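Local coordinates for putative branched-chain amino acid transport system substrate-binding protein (Rhodopseudomonas palustris, PDB 3TX6) that binds 3-(4-hydroxyphenyl)pyruvate and probably delivers such aromatic acids to an ABC transporter for uptake, at residues R28-F33 / A285-A290; F33-I38 / V293-V298; G139-S144 / E170-P175. All coordinates share one frame; numbering follows the deposited sequence. Where two conformers were deposited one is given.

Contact 1: R28-F33 / A285-A290. With ENO (3-(4-hydroxy-phenyl)pyruvic acid), chain D.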
loop_
_atom_site.group_PDB
_atom_site.type_symbol
_atom_site.label_atom_id
_atom_site.label_comp_id
_atom_site.label_asym_id
_atom_site.label_seq_id
_atom_site.Cartn_x
_atom_site.Cartn_y
_atom_site.Cartn_z
ATOM N N ARG A 28 -4.048 6.206 -10.253
ATOM C CA ARG A 28 -4.149 6.566 -11.659
ATOM C C ARG A 28 -3.740 8.027 -11.868
ATOM O O ARG A 28 -2.990 8.341 -12.781
ATOM C CB ARG A 28 -5.577 6.338 -12.151
ATOM C CG ARG A 28 -5.849 6.907 -13.532
ATOM C CD ARG A 28 -7.095 6.265 -14.159
ATOM N NE ARG A 28 -7.367 6.796 -15.491
ATOM C CZ ARG A 28 -8.004 7.945 -15.713
ATOM N NH1 ARG A 28 -8.197 8.370 -16.961
ATOM N NH2 ARG A 28 -8.434 8.665 -14.678
ATOM N N ASN A 29 -4.218 8.913 -11.008
ATOM C CA ASN A 29 -3.910 10.334 -11.166
ATOM C C ASN A 29 -2.409 10.624 -11.002
ATOM O O ASN A 29 -1.877 11.538 -11.614
ATOM C CB ASN A 29 -4.717 11.194 -10.211
ATOM C CG ASN A 29 -6.181 11.305 -10.574
ATOM O OD1 ASN A 29 -6.578 10.998 -11.679
ATOM N ND2 ASN A 29 -6.981 11.781 -9.627
ATOM N N ALA A 30 -1.708 9.847 -10.176
ATOM C CA ALA A 30 -0.322 10.115 -9.928
ATOM C C ALA A 30 0.504 9.891 -11.212
ATOM O O ALA A 30 1.643 10.395 -11.311
ATOM C CB ALA A 30 0.207 9.207 -8.803
ATOM N N LEU A 31 -0.039 9.117 -12.157
ATOM C CA LEU A 31 0.662 8.832 -13.388
ATOM C C LEU A 31 0.924 10.096 -14.230
ATOM O O LEU A 31 1.812 10.098 -15.117
ATOM C CB LEU A 31 -0.123 7.827 -14.227
ATOM C CG LEU A 31 -0.405 6.464 -13.549
ATOM C CD1 LEU A 31 -1.323 5.626 -14.418
ATOM C CD2 LEU A 31 0.900 5.745 -13.241
ATOM N N GLU A 32 0.206 11.194 -13.947
ATOM C CA GLU A 32 0.476 12.461 -14.645
ATOM C C GLU A 32 1.866 13.036 -14.302
ATOM O O GLU A 32 2.425 13.820 -15.064
ATOM C CB GLU A 32 -0.620 13.468 -14.287
ATOM C CG GLU A 32 -0.466 14.817 -15.019
ATOM C CD GLU A 32 -1.656 15.742 -14.884
ATOM O OE1 GLU A 32 -2.704 15.311 -14.365
ATOM O OE2 GLU A 32 -1.530 16.899 -15.328
ATOM N N PHE A 33 2.384 12.622 -13.140
ATOM C CA PHE A 33 3.542 13.233 -12.508
ATOM C C PHE A 33 4.813 12.414 -12.576
ATOM O O PHE A 33 5.852 12.857 -12.105
ATOM C CB PHE A 33 3.212 13.639 -11.085
ATOM C CG PHE A 33 1.921 14.391 -10.988
ATOM C CD1 PHE A 33 1.696 15.496 -11.789
ATOM C CD2 PHE A 33 0.900 13.948 -10.188
ATOM C CE1 PHE A 33 0.498 16.184 -11.733
ATOM C CE2 PHE A 33 -0.296 14.615 -10.159
ATOM C CZ PHE A 33 -0.503 15.740 -10.940
ATOM N N ALA A 285 1.274 7.639 -3.821
ATOM C CA ALA A 285 2.678 7.425 -3.643
ATOM C C ALA A 285 3.126 6.076 -4.175
ATOM O O ALA A 285 4.268 5.963 -4.628
ATOM C CB ALA A 285 3.036 7.608 -2.172
ATOM N N HIS A 286 2.289 5.047 -4.108
ATOM C CA HIS A 286 2.732 3.734 -4.587
ATOM C C HIS A 286 2.933 3.703 -6.081
ATOM O O HIS A 286 3.926 3.130 -6.532
ATOM C CB HIS A 286 1.821 2.604 -4.138
ATOM C CG HIS A 286 1.705 2.458 -2.657
ATOM N ND1 HIS A 286 2.758 2.583 -1.789
ATOM C CD2 HIS A 286 0.585 2.175 -1.882
ATOM C CE1 HIS A 286 2.303 2.370 -0.522
ATOM N NE2 HIS A 286 0.990 2.129 -0.580
ATOM N N SER A 287 2.011 4.268 -6.869
ATOM C CA SER A 287 2.248 4.331 -8.307
ATOM C C SER A 287 3.420 5.266 -8.658
ATOM O O SER A 287 4.274 4.923 -9.472
ATOM C CB SER A 287 0.991 4.647 -9.136
ATOM O OG SER A 287 0.496 5.826 -8.726
ATOM N N PHE A 288 3.500 6.424 -8.010
ATOM C CA PHE A 288 4.630 7.329 -8.191
ATOM C C PHE A 288 5.959 6.608 -7.915
ATOM O O PHE A 288 6.908 6.708 -8.692
ATOM C CB PHE A 288 4.455 8.545 -7.289
ATOM C CG PHE A 288 5.524 9.574 -7.414
ATOM C CD1 PHE A 288 5.423 10.573 -8.377
ATOM C CD2 PHE A 288 6.592 9.605 -6.550
ATOM C CE1 PHE A 288 6.359 11.559 -8.479
ATOM C CE2 PHE A 288 7.534 10.620 -6.648
ATOM C CZ PHE A 288 7.422 11.577 -7.625
ATOM N N ASP A 289 6.012 5.900 -6.791
ATOM C CA ASP A 289 7.249 5.231 -6.381
ATOM C C ASP A 289 7.599 4.079 -7.328
ATOM O O ASP A 289 8.765 3.804 -7.551
ATOM C CB ASP A 289 7.107 4.704 -4.975
ATOM C CG ASP A 289 7.117 5.795 -3.930
ATOM O OD1 ASP A 289 7.363 6.965 -4.295
ATOM O OD2 ASP A 289 6.940 5.460 -2.741
ATOM N N ALA A 290 6.588 3.384 -7.858
ATOM C CA ALA A 290 6.856 2.318 -8.804
ATOM C C ALA A 290 7.668 2.858 -9.999
ATOM O O ALA A 290 8.595 2.194 -10.520
ATOM C CB ALA A 290 5.580 1.626 -9.270
HETATM O O4 ENO D . -4.272 -4.109 0.346
HETATM C C9 ENO D . -3.335 -0.846 0.024
HETATM C C8 ENO D . -2.142 -0.153 0.057
HETATM C C7 ENO D . -1.451 0.040 1.264
HETATM C C6 ENO D . -1.942 -0.564 2.405
HETATM C C5 ENO D . -3.153 -1.250 2.390
HETATM C C4 ENO D . -3.863 -1.414 1.188
HETATM O O3 ENO D . -0.242 0.724 1.234
HETATM C C3 ENO D . -5.203 -2.093 1.167
HETATM C C2 ENO D . -5.273 -3.523 0.792
HETATM C C1 ENO D . -6.580 -4.163 0.846
HETATM O O2 ENO D . -6.658 -5.353 0.479
HETATM O O1 ENO D . -7.598 -3.531 1.260
#
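A serine hydroxyl faces a methyl group at the heart of this junction: Ser287 OG lies 3.4 Å from Ala30 CB, and no hydrogen bond joins 28-33 to 285-290. The hydroxyl is nevertheless satisfied, because Glu27 O, just before the first segment, accepts a hydrogen bond from it. With chi1 at 59°, OG stands between the backbone N and the carbonyl carbon of its own residue; besides the Glu27 bond it makes a weak one to Ala284 O in its own helix. The tie is thus a side chain to main chain bond, bordered by the Ala30 methyl. Two such small side chains let the backbones come close, with Ala30 CA and Phe288 CA 5.9 Å apart. Leu31 adds a looser apolar touch, its CD2 branch reaching to 4.3 Å from Ser287 CB.

The chain meets the helix again at Phe33. Here a backbone oxygen does the touching: Phe33 O lies 3.9 Å from Phe288 CE1, at the edge of that ring and near its plane. Phe288 holds CG anti to its backbone N (chi1 -178°), which swings the ring toward segment 28-33. The Phe33 ring itself leads away and packs against Ala270 of helix 261-275.

His286, one residue before the serine, leaves the helix in another direction, toward the ligand. Its NE2 and the phenolic O3 of the bound 3-(4-hydroxy-phenyl)pyruvic acid share a short hydrogen bond of 2.6 Å, at the edge of the imidazole, and either could be the donor. Helix 282-304 thus packs against segment 28-33 and also lines the ligand pocket, an arrangement suited to the interlobe cleft of a periplasmic binding protein.

Contact 2: F33-I38 / V293-V298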
loop_
_atom_site.group_PDB
_atom_site.type_symbol
_atom_site.label_atom_id
_atom_site.label_comp_id
_atom_site.label_asym_id
_atom_site.label_seq_id
_atom_site.Cartn_x
_atom_site.Cartn_y
_atom_site.Cartn_z
ATOM N N PHE A 33 2.384 12.622 -13.140
ATOM C CA PHE A 33 3.542 13.233 -12.508
ATOM C C PHE A 33 4.813 12.414 -12.576
ATOM O O PHE A 33 5.852 12.857 -12.105
ATOM C CB PHE A 33 3.212 13.639 -11.085
ATOM C CG PHE A 33 1.921 14.391 -10.988
ATOM C CD1 PHE A 33 1.696 15.496 -11.789
ATOM C CD2 PHE A 33 0.900 13.948 -10.188
ATOM C CE1 PHE A 33 0.498 16.184 -11.733
ATOM C CE2 PHE A 33 -0.296 14.615 -10.159
ATOM C CZ PHE A 33 -0.503 15.740 -10.940
ATOM N N VAL A 34 4.712 11.226 -13.163
ATOM C CA VAL A 34 5.855 10.315 -13.315
ATOM C C VAL A 34 6.582 10.613 -14.614
ATOM O O VAL A 34 6.071 11.314 -15.477
ATOM C CB VAL A 34 5.419 8.828 -13.215
ATOM C CG1 VAL A 34 4.684 8.599 -11.885
ATOM C CG2 VAL A 34 4.571 8.391 -14.386
ATOM N N ALA A 35 7.761 10.017 -14.762
ATOM C CA ALA A 35 8.590 10.182 -15.972
ATOM C C ALA A 35 7.785 9.787 -17.198
ATOM O O ALA A 35 7.044 8.796 -17.152
ATOM C CB ALA A 35 9.819 9.311 -15.880
ATOM N N LYS A 36 7.978 10.587 -18.256
ATOM C CA LYS A 36 7.476 10.356 -19.615
ATOM C C LYS A 36 8.389 9.421 -20.429
ATOM O O LYS A 36 7.950 8.797 -21.390
ATOM C CB LYS A 36 7.371 11.698 -20.377
ATOM C CG LYS A 36 6.164 12.547 -20.018
ATOM C CD LYS A 36 6.195 13.915 -20.707
ATOM C CE LYS A 36 6.074 13.761 -22.218
ATOM N NZ LYS A 36 6.565 14.925 -22.992
ATOM N N GLU A 37 9.651 9.350 -20.027
ATOM C CA GLU A 37 10.715 8.719 -20.782
ATOM C C GLU A 37 11.691 8.217 -19.751
ATOM O O GLU A 37 11.812 8.810 -18.678
ATOM C CB GLU A 37 11.441 9.739 -21.655
ATOM C CG GLU A 37 10.638 10.337 -22.776
ATOM C CD GLU A 37 11.516 10.756 -23.938
ATOM O OE1 GLU A 37 12.760 10.866 -23.786
ATOM O OE2 GLU A 37 10.955 10.944 -25.012
ATOM N N ILE A 38 12.388 7.122 -20.054
ATOM C CA ILE A 38 13.524 6.685 -19.249
ATOM C C ILE A 38 14.639 6.321 -20.230
ATOM O O ILE A 38 14.431 5.543 -21.141
ATOM C CB ILE A 38 13.187 5.514 -18.306
ATOM C CG1 ILE A 38 12.065 5.885 -17.320
ATOM C CG2 ILE A 38 14.452 5.082 -17.558
ATOM C CD1 ILE A 38 11.547 4.707 -16.491
ATOM N N VAL A 293 11.204 3.427 -9.024
ATOM C CA VAL A 293 11.941 2.151 -9.150
ATOM C C VAL A 293 12.361 1.918 -10.599
ATOM O O VAL A 293 13.518 1.544 -10.874
ATOM C CB VAL A 293 11.144 0.965 -8.537
ATOM C CG1 VAL A 293 11.758 -0.387 -8.916
ATOM C CG2 VAL A 293 10.983 1.147 -7.043
ATOM N N LEU A 294 11.419 2.124 -11.534
ATOM C CA LEU A 294 11.738 2.016 -12.940
ATOM C C LEU A 294 12.854 2.970 -13.398
ATOM O O LEU A 294 13.691 2.577 -14.226
ATOM C CB LEU A 294 10.509 2.185 -13.822
ATOM C CG LEU A 294 9.436 1.092 -13.696
ATOM C CD1 LEU A 294 8.338 1.313 -14.748
ATOM C CD2 LEU A 294 10.059 -0.298 -13.780
ATOM N N GLU A 295 12.892 4.196 -12.894
ATOM C CA GLU A 295 13.992 5.090 -13.231
ATOM C C GLU A 295 15.377 4.534 -12.842
ATOM O O GLU A 295 16.345 4.890 -13.494
ATOM C CB GLU A 295 13.814 6.461 -12.581
ATOM C CG GLU A 295 12.729 7.306 -13.204
ATOM C CD GLU A 295 12.656 8.664 -12.517
ATOM O OE1 GLU A 295 13.697 9.205 -12.058
ATOM O OE2 GLU A 295 11.595 9.217 -12.407
ATOM N N ARG A 296 15.452 3.684 -11.818
ATOM C CA ARG A 296 16.710 3.011 -11.418
ATOM C C ARG A 296 16.962 1.756 -12.244
ATOM O O ARG A 296 18.097 1.543 -12.713
ATOM C CB ARG A 296 16.691 2.555 -9.936
ATOM C CG ARG A 296 17.022 3.639 -8.966
ATOM C CD ARG A 296 18.502 4.014 -8.970
ATOM N NE ARG A 296 19.454 3.015 -8.498
ATOM C CZ ARG A 296 19.823 2.813 -7.218
ATOM N NH1 ARG A 296 19.302 3.483 -6.210
ATOM N NH2 ARG A 296 20.719 1.900 -6.948
ATOM N N VAL A 297 15.936 0.909 -12.413
ATOM C CA VAL A 297 16.221 -0.417 -12.927
ATOM C C VAL A 297 16.194 -0.461 -14.471
ATOM O O VAL A 297 16.881 -1.259 -15.090
ATOM C CB VAL A 297 15.313 -1.516 -12.364
ATOM C CG1 VAL A 297 15.513 -1.723 -10.864
ATOM C CG2 VAL A 297 13.853 -1.364 -12.743
ATOM N N VAL A 298 15.373 0.356 -15.099
ATOM C CA VAL A 298 15.292 0.351 -16.564
ATOM C C VAL A 298 16.640 0.719 -17.220
ATOM O O VAL A 298 17.030 0.054 -18.186
ATOM C CB VAL A 298 14.113 1.234 -17.069
ATOM C CG1 VAL A 298 14.264 1.550 -18.578
ATOM C CG2 VAL A 298 12.768 0.553 -16.735
HETATM O O HOH W 1 9.036 8.682 -12.608
#
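Leu294 opens the contact by receiving the tip of Ile38, in an alpha/beta lobe of the periplasmic binding protein fold where helix 282-304 covers one side of a sheet edged by the short strand 37-38. The Ile38 methyl CD1 rests 3.8 Å from Leu294 CB and touches the backbone of the same residue as well, so the isoleucine meets the helix surface and not merely another side chain. Its CG1 branch is anti to the carbonyl carbon (chi1 -60°) and CD1 continues in an extended line, which gives the branch its full reach. Leu294 packs in addition on Ile10 of strand 8-14, further into the sheet.

Glu295 follows. The aliphatic part of its side chain passes the same Ile38 methyl, with CG 4.4 Å from CD1, before the extended chain carries the carboxylate toward the loop that precedes the strand. There Glu295 OE2 lies 3.9 Å from Ala35 CB, a contact without polar character. The polar link is made by one water, which accepts a hydrogen bond of 2.8 Å from Ala35 N and donates one of 2.6 Å to Glu295 OE2. A backbone N-H that makes no direct hydrogen bond to 293-298 is thereby tied to it through a water.

One helical turn after Leu294 comes Val298, which also touches Ile8 of strand 8-14. It takes the other branch of the isoleucine: the two side chains cross at about a right angle, and Ile38 CG2 meets Val298 CG1 at 3.7 Å.

Contact 3: G139-S144 / E170-P175. With ENO (3-(4-hydroxy-phenyl)pyruvic acid), chain D.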
loop_
_atom_site.group_PDB
_atom_site.type_symbol
_atom_site.label_atom_id
_atom_site.label_comp_id
_atom_site.label_asym_id
_atom_site.label_seq_id
_atom_site.Cartn_x
_atom_site.Cartn_y
_atom_site.Cartn_z
ATOM N N GLY A 139 -8.277 -5.890 21.029
ATOM C CA GLY A 139 -9.247 -6.591 20.187
ATOM C C GLY A 139 -8.947 -6.267 18.717
ATOM O O GLY A 139 -8.290 -5.286 18.413
ATOM N N TYR A 140 -9.400 -7.135 17.841
ATOM C CA TYR A 140 -9.232 -6.992 16.368
ATOM C C TYR A 140 -10.555 -7.066 15.662
ATOM O O TYR A 140 -11.395 -7.920 15.984
ATOM C CB TYR A 140 -8.406 -8.148 15.849
ATOM C CG TYR A 140 -8.109 -8.073 14.352
ATOM C CD1 TYR A 140 -7.234 -7.121 13.847
ATOM C CD2 TYR A 140 -8.684 -8.981 13.440
ATOM C CE1 TYR A 140 -6.943 -7.065 12.477
ATOM C CE2 TYR A 140 -8.442 -8.889 12.078
ATOM C CZ TYR A 140 -7.532 -7.957 11.604
ATOM O OH TYR A 140 -7.229 -7.843 10.272
ATOM N N ILE A 141 -10.700 -6.163 14.690
ATOM C CA ILE A 141 -11.786 -6.155 13.728
ATOM C C ILE A 141 -11.153 -5.893 12.373
ATOM O O ILE A 141 -10.526 -4.853 12.165
ATOM C CB ILE A 141 -12.931 -5.140 14.057
ATOM C CG1 ILE A 141 -14.057 -5.384 13.069
ATOM C CG2 ILE A 141 -12.459 -3.682 14.149
ATOM C CD1 ILE A 141 -15.397 -4.731 13.375
ATOM N N GLY A 142 -11.328 -6.833 11.470
ATOM C CA GLY A 142 -10.746 -6.710 10.129
ATOM C C GLY A 142 -11.429 -7.580 9.088
ATOM O O GLY A 142 -12.342 -8.353 9.378
ATOM N N TYR A 143 -11.004 -7.440 7.841
ATOM C CA TYR A 143 -11.641 -8.209 6.763
ATOM C C TYR A 143 -11.511 -9.691 6.941
ATOM O O TYR A 143 -10.486 -10.204 7.428
ATOM C CB TYR A 143 -11.071 -7.903 5.373
ATOM C CG TYR A 143 -11.151 -6.473 4.904
ATOM C CD1 TYR A 143 -12.299 -5.714 5.059
ATOM C CD2 TYR A 143 -10.109 -5.923 4.179
ATOM C CE1 TYR A 143 -12.358 -4.421 4.583
ATOM C CE2 TYR A 143 -10.157 -4.636 3.710
ATOM C CZ TYR A 143 -11.306 -3.888 3.880
ATOM O OH TYR A 143 -11.357 -2.605 3.410
ATOM N N SER A 144 -12.534 -10.384 6.446
ATOM C CA SER A 144 -12.557 -11.849 6.335
ATOM C C SER A 144 -11.912 -12.291 5.006
ATOM O O SER A 144 -12.504 -13.005 4.207
ATOM C CB SER A 144 -13.995 -12.366 6.461
ATOM O OG SER A 144 -14.852 -11.724 5.540
ATOM N N GLU A 170 -12.893 -10.228 15.612
ATOM C CA GLU A 170 -14.081 -10.160 14.778
ATOM C C GLU A 170 -13.695 -9.807 13.354
ATOM O O GLU A 170 -12.728 -9.055 13.114
ATOM C CB GLU A 170 -15.027 -9.094 15.323
ATOM C CG GLU A 170 -15.527 -9.372 16.764
ATOM C CD GLU A 170 -16.545 -10.502 16.803
ATOM O OE1 GLU A 170 -17.368 -10.591 15.849
ATOM O OE2 GLU A 170 -16.531 -11.276 17.780
ATOM N N ARG A 171 -14.469 -10.347 12.427
ATOM C CA ARG A 171 -14.294 -10.107 10.996
ATOM C C ARG A 171 -15.538 -9.511 10.342
ATOM O O ARG A 171 -16.646 -9.683 10.816
ATOM C CB ARG A 171 -13.883 -11.411 10.297
ATOM C CG ARG A 171 -12.611 -12.071 10.881
ATOM C CD ARG A 171 -11.321 -11.241 10.803
ATOM N NE ARG A 171 -10.182 -12.096 11.175
ATOM C CZ ARG A 171 -9.288 -12.640 10.343
ATOM N NH1 ARG A 171 -9.291 -12.383 9.019
ATOM N NH2 ARG A 171 -8.372 -13.466 10.837
ATOM N N PHE A 172 -15.331 -8.820 9.225
ATOM C CA PHE A 172 -16.452 -8.371 8.364
ATOM C C PHE A 172 -15.976 -8.467 6.930
ATOM O O PHE A 172 -14.748 -8.534 6.715
ATOM C CB PHE A 172 -16.935 -6.966 8.714
ATOM C CG PHE A 172 -15.943 -5.851 8.508
ATOM C CD1 PHE A 172 -14.883 -5.652 9.374
ATOM C CD2 PHE A 172 -16.123 -4.933 7.470
ATOM C CE1 PHE A 172 -14.031 -4.565 9.221
ATOM C CE2 PHE A 172 -15.266 -3.853 7.314
ATOM C CZ PHE A 172 -14.228 -3.649 8.198
ATOM N N ALA A 173 -16.933 -8.529 5.995
ATOM C CA ALA A 173 -16.651 -8.513 4.560
ATOM C C ALA A 173 -16.595 -7.095 3.994
ATOM O O ALA A 173 -17.277 -6.175 4.501
ATOM C CB ALA A 173 -17.660 -9.351 3.810
ATOM N N ARG A 174 -15.721 -6.912 2.981
ATOM C CA ARG A 174 -15.513 -5.601 2.350
ATOM C C ARG A 174 -16.812 -4.850 2.047
ATOM O O ARG A 174 -16.898 -3.644 2.294
ATOM C CB ARG A 174 -14.679 -5.721 1.059
ATOM C CG ARG A 174 -13.236 -6.085 1.325
ATOM C CD ARG A 174 -12.444 -6.367 0.047
ATOM N NE ARG A 174 -11.139 -6.876 0.457
ATOM C CZ ARG A 174 -10.036 -6.143 0.579
ATOM N NH1 ARG A 174 -8.953 -6.719 1.031
ATOM N NH2 ARG A 174 -10.009 -4.845 0.253
ATOM N N PRO A 175 -17.801 -5.543 1.472
ATOM C CA PRO A 175 -19.046 -4.859 1.099
ATOM C C PRO A 175 -20.022 -4.482 2.235
ATOM O O PRO A 175 -21.059 -3.891 1.966
ATOM C CB PRO A 175 -19.726 -5.858 0.165
ATOM C CG PRO A 175 -18.719 -6.866 -0.194
ATOM C CD PRO A 175 -17.768 -6.926 0.950
HETATM O O4 ENO D . -4.272 -4.109 0.346
HETATM C C9 ENO D . -3.335 -0.846 0.024
HETATM C C8 ENO D . -2.142 -0.153 0.057
HETATM C C7 ENO D . -1.451 0.040 1.264
HETATM C C6 ENO D . -1.942 -0.564 2.405
HETATM C C5 ENO D . -3.153 -1.250 2.390
HETATM C C4 ENO D . -3.863 -1.414 1.188
HETATM O O3 ENO D . -0.242 0.724 1.234
HETATM C C3 ENO D . -5.203 -2.093 1.167
HETATM C C2 ENO D . -5.273 -3.523 0.792
HETATM C C1 ENO D . -6.580 -4.163 0.846
HETATM O O2 ENO D . -6.658 -5.353 0.479
HETATM O O1 ENO D . -7.598 -3.531 1.260
#
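Phe172 O is gripped from the neighbouring strand by two groups: Ser144 N donates a hydrogen bond of 2.9 Å from above the carbonyl plane, and Tyr143 CA makes a CA-H...O contact at 3.1 Å to the same Phe172 O. They close a parallel ladder in which Glu170 N bonds to Tyr140 O, Gly142 N to Glu170 O and Phe172 N to Gly142 O. A side chain then adds a rung, for Arg171 NH1 reaches Tyr143 O at 3.0 Å, with Tyr143 O near the plane of the Arg171 guanidinium, while Asp149 pairs with the same nitrogen.

Beside this ladder the edge of the Tyr143 ring points at the face of Phe172 in an offset edge-to-face pair, centroids 5.5 Å apart and planes at 62°. Arg174 lies over one face of Tyr143, its CG 3.8 Å from the Tyr143 ring centroid in a CH-pi contact. Extended from CG to NE, the side chain carries its guanidinium across the ring, the two planes 38° apart. At the tip Arg174 NH1 bonds to O2 of the ligand at 2.7 Å and Arg174 NH2 to ligand O1 at 2.9 Å, a two-pronged hold on the carboxylate. An alanine in place of Tyr143 would probably remove the ring that Arg174 lies over and the edge that meets Phe172, opening a gap between them, and leave Ser199 without its phenolic partner.

A beta-alpha-beta unit thus ends in a carboxylate-binding site: the arginine, also paired through NE with Asp145, is likely to offset the negative charge of the acid, consistent with a preference for ligands that carry a carboxylate.

Contacts 1 and 2 are neighbours, centres about 11 Å apart: they share Phe33, use two nearby parts of helix 282-304, and touch where Val34 CG1 packs 3.9 Å from Phe288 CA. Contact 3 lies on the other side of the chain's centre, its centre about 29 Å from that of contact 1 and 37 Å from that of contact 2, in the sheet that includes strands 137-143 and 165-172. Along the chain, 28-33 and 33-38 come first, both strands of contact 3 follow, and 285-290 and 293-298 return to the first lobe. Contacts 1 and 3 hold opposite ends of one ligand, phenol and carboxylate, illustrating how a two-lobed binding protein divides recognition between its lobes.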